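Local coordinates for organic hydroperoxide resistance protein (Elizabethkingia anophelis NUHP1, PDB 6D9N) that probably reduces organic hydroperoxides to the corresponding alcohols by a thiol-dependent mechanism, protecting the cell from peroxide damage, at the interface of chains A and B. Residues are numbered along the deposited sequence; one frame, centred on the assembly and turned at random. Chains: chain A/B, Organic hydroperoxide resistance protein.

The interface of chains A and B. Residues chain A 13, 29, 31, 33-34; chain B 49, 51, 56.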
# COMPACT_ATOMS: atom_id res chain seq x y z
N TYR A 13 11.27 -12.18 -3.18
CA TYR A 13 9.92 -12.49 -3.63
C TYR A 13 9.41 -11.30 -4.43
O TYR A 13 9.65 -10.15 -4.04
CB TYR A 13 9.02 -12.73 -2.40
CG TYR A 13 7.53 -12.85 -2.67
CD1 TYR A 13 6.99 -14.00 -3.21
CD2 TYR A 13 6.68 -11.78 -2.40
CE1 TYR A 13 5.62 -14.12 -3.44
CE2 TYR A 13 5.32 -11.86 -2.63
CZ TYR A 13 4.78 -13.03 -3.15
OH TYR A 13 3.41 -13.12 -3.35
N SER A 29 -4.52 -9.46 -8.77
CA SER A 29 -3.14 -9.90 -8.65
C SER A 29 -2.80 -10.88 -9.78
O SER A 29 -3.69 -11.51 -10.38
CB SER A 29 -2.89 -10.53 -7.28
OG SER A 29 -3.65 -11.73 -7.12
N ASN A 31 -1.73 -13.80 -9.83
CA ASN A 31 -2.11 -15.17 -9.57
C ASN A 31 -3.59 -15.32 -9.26
O ASN A 31 -4.04 -16.44 -8.95
CB ASN A 31 -1.22 -15.76 -8.45
CG ASN A 31 -1.28 -15.00 -7.15
OD1 ASN A 31 -2.08 -14.06 -6.97
ND2 ASN A 31 -0.42 -15.42 -6.22
N VAL A 33 -5.25 -14.37 -6.70
CA VAL A 33 -5.59 -14.50 -5.28
C VAL A 33 -6.36 -13.29 -4.78
O VAL A 33 -7.24 -13.42 -3.92
CB VAL A 33 -4.29 -14.75 -4.50
CG1 VAL A 33 -4.49 -14.55 -3.00
CG2 VAL A 33 -3.82 -16.16 -4.78
N LEU A 34 -6.05 -12.11 -5.30
CA LEU A 34 -6.80 -10.90 -4.99
C LEU A 34 -7.44 -10.40 -6.27
O LEU A 34 -6.76 -10.21 -7.28
CB LEU A 34 -5.90 -9.79 -4.46
CG LEU A 34 -5.55 -9.82 -2.99
CD1 LEU A 34 -4.81 -8.55 -2.64
CD2 LEU A 34 -6.78 -9.96 -2.14
N ASP B 49 1.21 -20.51 -1.92
CA ASP B 49 0.90 -19.20 -2.50
C ASP B 49 -0.60 -18.96 -2.61
O ASP B 49 -1.07 -18.23 -3.48
CB ASP B 49 1.55 -19.05 -3.88
CG ASP B 49 3.05 -18.98 -3.81
OD1 ASP B 49 3.57 -18.18 -3.02
OD2 ASP B 49 3.73 -19.77 -4.51
N TYR B 51 -2.66 -17.37 -0.53
CA TYR B 51 -3.23 -16.24 0.20
C TYR B 51 -2.52 -14.93 -0.14
O TYR B 51 -1.38 -14.89 -0.64
CB TYR B 51 -3.26 -16.50 1.72
CG TYR B 51 -4.00 -17.79 2.00
CD1 TYR B 51 -3.31 -18.97 2.24
CD2 TYR B 51 -5.38 -17.85 1.96
CE1 TYR B 51 -3.98 -20.18 2.43
CE2 TYR B 51 -6.05 -19.05 2.13
CZ TYR B 51 -5.34 -20.21 2.37
OH TYR B 51 -6.03 -21.39 2.49
N MET B 56 1.60 -8.00 -2.01
CA MET B 56 0.53 -8.07 -2.99
C MET B 56 -0.46 -6.93 -2.81
O MET B 56 -0.96 -6.36 -3.79
CB MET B 56 -0.16 -9.43 -2.84
CG MET B 56 -1.22 -9.68 -3.93
SD MET B 56 -2.17 -11.18 -3.64
CE MET B 56 -0.88 -12.45 -3.70
O HOH W 1 -0.27 -15.64 -3.10
O HOH W 2 2.43 -15.55 -3.69
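B:Met56 reaches from helix 54-77 of chain B to A:Ser29, A:Asn31 and A:Leu34 of chain A. The two chains form a two-fold dimer, as is usual for the OsmC/Ohr family, so this patch has a twin with the chains exchanged. From CB the methionine chain runs extended, with CG anti to the backbone N (chi1 -174°), and bends at chi3 (-62°). B:Met56 CG passes A:Ser29 CB at 3.8 Å and also faces A:Leu34 CD1. The sulfur B:Met56 SD lies 3.7 Å from A:Leu34 CG and touches A:Ser29 CB as well. The last bend carries the methyl CE to the side-chain amide of A:Asn31, which comes from the opposite direction; B:Met56 CE is 3.8 Å from A:Asn31 OD1 and nearly as close to A:Asn31 ND2.

Bonds within chain A hold this amide in place. A:Ser29 OG bonds to A:Asn31 OD1 at 2.8 Å, nearly in line with the C=O bond. A:Val33 N reaches the same oxygen from above the carbonyl plane, 51° out of it. A:Ser29, the last residue of strand 25-29, also accepts at OG an almost straight bond from A:Leu34 N.

A:Val33 lays its side chain against the backbone of B:Tyr51, with A:Val33 CG1 3.8 Å from B:Tyr51 CA, while A:Val33 CG2 meets B:Asp49 O. Two waters bridge the chains beside it. Water 1 joins A:Asn31 ND2 to the backbone oxygens of B:Asp49 and B:Tyr51. It also bonds to water 2, which lies 2.6 Å from the phenol oxygen A:Tyr13 OH and links it to the carboxylate oxygen B:Asp49 OD1.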